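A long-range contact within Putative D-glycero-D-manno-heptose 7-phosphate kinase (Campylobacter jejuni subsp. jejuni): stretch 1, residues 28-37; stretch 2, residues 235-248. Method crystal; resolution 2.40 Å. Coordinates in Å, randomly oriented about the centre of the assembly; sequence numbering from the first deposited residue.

Stretch 1 (28-37) CDKYTGYVLN
Stretch 2, residues 235-248: AIKQDAIKMKEALF

What ties the two stretches together by charge? A single salt bridge does so, at the loop that leads into the strand: K237 NZ donates a hydrogen bond to D29 OD2 at 2.4 Å, very short for such a pair. K237 reaches it with a fully extended side chain, all four chi angles t, while D29 (chi1 m, chi2 -5°) points its CA-to-CB bond toward the helix. No other hydrogen bond crosses the contact, so the rest of the association is packing.

How does the lysine also serve the apolar side? Its long methylene chain runs across the ring of Y31 on the way to D29. K237 CG lies over one face of the Y31 ring, 4.0 Å from its centroid and 17° off the normal, a CH-pi contact, and K237 CB comes within 3.6 Å of Y31 CE2. Y31 takes chi1 t with chi2 83°. Its hydroxyl ends against a methyl group, Y31 OH to A240 CB at 3.2 Å, and is buried there with no polar partner in the model.

How are the backbones arranged? Residues 31-37 form a strand and 236-248 a helix, held by i to i+4 bonds such as A240 N to I236 O (3.1 Å) and M243 N to D239 O (2.9 Å); I241 N to K237 O, at 3.4 Å, is weak. The two run in broadly the same direction, their axes crossing at 38° and approaching to 8.4 Å. The register is set by Y34 and A240, whose CA atoms are 6.9 Å apart. Y31, Y34 and L36 all point toward the helix, whereas T32 and V35 lie out of its reach. Between the tyrosines, G33 adopts phi/psi 156/-159, where a CB would jam against the preceding carbonyl O; this alone calls for glycine.

What fills the space along the helix? Y34 (chi1 p, chi2 -89°) sits over A240, whose small side chain allows close approach: A240 CA lies over one ring face, and A240 CB is 3.8 Å from Y34 CD1, making an off-centre CH-pi contact. I236 (chi1 m, chi2 t) meets the ring edge, I236 CG2 to Y34 CE1 at 3.7 Å. Farther along, L36 (chi1 t, chi2 p) places L36 CD2 3.7 Å from SE of selenomethionine M243 (t, t, m) and 4.1 Å from CD1 of L247 (m, t). These apolar contacts help bury 485 Å² between the stretches, counting both sides.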

# COMPACT_ATOMS: atom_id res chain seq x y z
N CYS A 28 -27.05 17.11 -26.52
CA CYS A 28 -27.63 16.35 -27.62
C CYS A 28 -27.03 14.94 -27.67
O CYS A 28 -27.43 14.12 -28.50
CB CYS A 28 -27.38 17.09 -28.93
SG CYS A 28 -25.74 17.84 -29.00
N ASP A 29 -26.06 14.68 -26.78
CA ASP A 29 -25.41 13.38 -26.67
C ASP A 29 -26.16 12.49 -25.69
O ASP A 29 -26.16 11.27 -25.82
CB ASP A 29 -23.98 13.53 -26.11
CG ASP A 29 -23.12 14.46 -26.94
OD1 ASP A 29 -23.57 14.92 -28.01
OD2 ASP A 29 -21.98 14.72 -26.51
N LYS A 30 -26.81 13.14 -24.71
CA LYS A 30 -27.53 12.48 -23.61
C LYS A 30 -26.52 12.15 -22.49
O LYS A 30 -26.67 11.19 -21.74
CB LYS A 30 -28.30 11.24 -24.08
CG LYS A 30 -29.31 11.54 -25.19
CD LYS A 30 -30.04 10.29 -25.64
CE LYS A 30 -31.01 10.59 -26.77
NZ LYS A 30 -31.72 9.37 -27.22
N TYR A 31 -25.50 13.01 -22.39
CA TYR A 31 -24.43 12.89 -21.41
C TYR A 31 -25.00 13.10 -20.01
O TYR A 31 -25.42 14.20 -19.65
CB TYR A 31 -23.37 13.95 -21.74
CG TYR A 31 -22.08 13.91 -20.95
CD1 TYR A 31 -21.04 13.04 -21.30
CD2 TYR A 31 -21.86 14.79 -19.89
CE1 TYR A 31 -19.85 13.02 -20.60
CE2 TYR A 31 -20.68 14.78 -19.18
CZ TYR A 31 -19.67 13.89 -19.53
OH TYR A 31 -18.49 13.89 -18.83
N THR A 32 -25.05 12.02 -19.23
CA THR A 32 -25.58 12.05 -17.86
C THR A 32 -24.57 12.66 -16.87
O THR A 32 -24.95 13.30 -15.89
CB THR A 32 -25.94 10.64 -17.36
OG1 THR A 32 -26.77 9.99 -18.33
CG2 THR A 32 -26.64 10.69 -16.00
N GLY A 33 -23.28 12.42 -17.12
CA GLY A 33 -22.23 12.95 -16.25
C GLY A 33 -20.98 12.12 -16.34
O GLY A 33 -20.77 11.38 -17.31
N TYR A 34 -20.13 12.23 -15.32
CA TYR A 34 -18.88 11.49 -15.31
C TYR A 34 -18.45 11.16 -13.91
O TYR A 34 -18.94 11.73 -12.94
CB TYR A 34 -17.75 12.32 -15.93
CG TYR A 34 -17.23 13.41 -15.01
CD1 TYR A 34 -17.79 14.67 -15.01
CD2 TYR A 34 -16.17 13.16 -14.12
CE1 TYR A 34 -17.32 15.68 -14.18
CE2 TYR A 34 -15.70 14.16 -13.27
CZ TYR A 34 -16.28 15.42 -13.30
OH TYR A 34 -15.83 16.42 -12.47
N VAL A 35 -17.51 10.24 -13.82
CA VAL A 35 -16.92 9.88 -12.56
C VAL A 35 -15.48 9.45 -12.86
O VAL A 35 -15.19 8.83 -13.91
CB VAL A 35 -17.72 8.78 -11.80
CG1 VAL A 35 -17.75 7.48 -12.57
CG2 VAL A 35 -17.13 8.53 -10.42
N LEU A 36 -14.56 9.86 -11.99
CA LEU A 36 -13.17 9.49 -12.10
C LEU A 36 -12.85 8.78 -10.82
O LEU A 36 -12.88 9.41 -9.76
CB LEU A 36 -12.27 10.71 -12.22
CG LEU A 36 -10.76 10.43 -12.07
CD1 LEU A 36 -10.27 9.52 -13.18
CD2 LEU A 36 -9.95 11.70 -12.05
N ASN A 37 -12.59 7.48 -10.90
CA ASN A 37 -12.22 6.74 -9.70
C ASN A 37 -10.91 6.02 -9.91
O ASN A 37 -10.37 5.98 -11.03
CB ASN A 37 -13.33 5.82 -9.24
CG ASN A 37 -13.75 4.87 -10.30
OD1 ASN A 37 -12.92 4.39 -11.08
ND2 ASN A 37 -15.05 4.57 -10.35
N ALA A 235 -21.30 23.33 -17.14
CA ALA A 235 -19.83 23.33 -17.22
C ALA A 235 -19.22 22.00 -16.74
O ALA A 235 -18.00 21.85 -16.70
CB ALA A 235 -19.27 24.49 -16.41
N ILE A 236 -20.08 21.05 -16.39
CA ILE A 236 -19.63 19.73 -15.94
C ILE A 236 -18.95 18.94 -17.06
O ILE A 236 -17.87 18.40 -16.84
CB ILE A 236 -20.80 18.93 -15.31
CG1 ILE A 236 -21.19 19.57 -13.97
CG2 ILE A 236 -20.40 17.48 -15.10
CD1 ILE A 236 -22.30 18.86 -13.23
N LYS A 237 -19.56 18.88 -18.24
CA LYS A 237 -18.95 18.16 -19.37
C LYS A 237 -17.66 18.83 -19.83
O LYS A 237 -16.82 18.21 -20.48
CB LYS A 237 -19.92 18.06 -20.55
CG LYS A 237 -19.37 17.30 -21.75
CD LYS A 237 -20.40 17.23 -22.86
CE LYS A 237 -19.88 16.45 -24.06
NZ LYS A 237 -20.94 16.34 -25.10
N GLN A 238 -17.51 20.11 -19.50
CA GLN A 238 -16.30 20.85 -19.84
C GLN A 238 -15.22 20.45 -18.84
O GLN A 238 -14.06 20.24 -19.20
CB GLN A 238 -16.56 22.37 -19.78
CG GLN A 238 -15.38 23.23 -20.21
CD GLN A 238 -15.01 23.04 -21.67
OE1 GLN A 238 -15.84 22.63 -22.49
NE2 GLN A 238 -13.76 23.35 -22.01
N ASP A 239 -15.60 20.34 -17.57
CA ASP A 239 -14.66 19.93 -16.52
C ASP A 239 -14.12 18.52 -16.77
O ASP A 239 -12.97 18.24 -16.46
CB ASP A 239 -15.30 20.04 -15.13
CG ASP A 239 -15.48 21.49 -14.68
OD1 ASP A 239 -14.57 22.31 -14.95
OD2 ASP A 239 -16.51 21.80 -14.04
N ALA A 240 -14.95 17.66 -17.35
CA ALA A 240 -14.57 16.30 -17.68
C ALA A 240 -13.46 16.28 -18.74
O ALA A 240 -12.39 15.73 -18.51
CB ALA A 240 -15.78 15.50 -18.18
N ILE A 241 -13.72 16.86 -19.91
CA ILE A 241 -12.69 16.88 -20.95
C ILE A 241 -11.42 17.61 -20.47
O ILE A 241 -10.31 17.28 -20.88
CB ILE A 241 -13.20 17.47 -22.29
CG1 ILE A 241 -13.79 18.87 -22.09
CG2 ILE A 241 -14.22 16.53 -22.92
CD1 ILE A 241 -14.54 19.41 -23.29
N LYS A 242 -11.60 18.57 -19.58
CA LYS A 242 -10.47 19.33 -19.07
C LYS A 242 -9.64 18.44 -18.16
O LYS A 242 -8.42 18.51 -18.18
CB LYS A 242 -10.95 20.58 -18.35
CG LYS A 242 -9.85 21.61 -18.12
CD LYS A 242 -10.36 22.85 -17.39
CE LYS A 242 -11.43 23.60 -18.18
NZ LYS A 242 -11.83 24.87 -17.52
N MSE A 243 -10.32 17.58 -17.38
CA MSE A 243 -9.64 16.65 -16.47
C MSE A 243 -8.98 15.53 -17.23
O MSE A 243 -7.95 15.06 -16.81
CB MSE A 243 -10.59 16.08 -15.43
CG MSE A 243 -9.86 15.57 -14.19
SE MSE A 243 -11.24 15.05 -12.86
CE MSE A 243 -11.97 16.83 -12.42
N LYS A 244 -9.55 15.07 -18.34
CA LYS A 244 -8.88 14.04 -19.13
C LYS A 244 -7.59 14.60 -19.70
O LYS A 244 -6.54 13.99 -19.61
CB LYS A 244 -9.71 13.57 -20.33
CG LYS A 244 -10.97 12.79 -20.04
CD LYS A 244 -11.48 12.18 -21.34
CE LYS A 244 -12.94 11.77 -21.28
NZ LYS A 244 -13.85 12.96 -21.18
N GLU A 245 -7.70 15.79 -20.31
CA GLU A 245 -6.57 16.43 -20.94
C GLU A 245 -5.45 16.64 -19.91
O GLU A 245 -4.30 16.35 -20.20
CB GLU A 245 -7.00 17.76 -21.56
CG GLU A 245 -6.02 18.31 -22.59
CD GLU A 245 -6.50 19.62 -23.23
OE1 GLU A 245 -7.19 20.41 -22.54
OE2 GLU A 245 -6.17 19.86 -24.41
N ALA A 246 -5.80 17.09 -18.71
CA ALA A 246 -4.81 17.32 -17.65
C ALA A 246 -4.13 16.00 -17.24
O ALA A 246 -2.93 15.97 -16.94
CB ALA A 246 -5.45 18.00 -16.45
N LEU A 247 -4.90 14.93 -17.22
CA LEU A 247 -4.38 13.61 -16.87
C LEU A 247 -3.44 13.15 -17.96
O LEU A 247 -2.31 12.77 -17.70
CB LEU A 247 -5.52 12.62 -16.64
CG LEU A 247 -6.17 12.66 -15.26
CD1 LEU A 247 -7.40 11.77 -15.22
CD2 LEU A 247 -5.18 12.21 -14.19
N PHE A 248 -3.92 13.19 -19.20
CA PHE A 248 -3.08 12.83 -20.34
C PHE A 248 -1.80 13.68 -20.36
O PHE A 248 -0.70 13.17 -20.50
CB PHE A 248 -3.88 13.04 -21.61
CG PHE A 248 -3.07 13.04 -22.85
CD1 PHE A 248 -2.46 11.88 -23.29
CD2 PHE A 248 -2.94 14.20 -23.60
CE1 PHE A 248 -1.71 11.88 -24.45
CE2 PHE A 248 -2.20 14.20 -24.76
CZ PHE A 248 -1.58 13.04 -25.18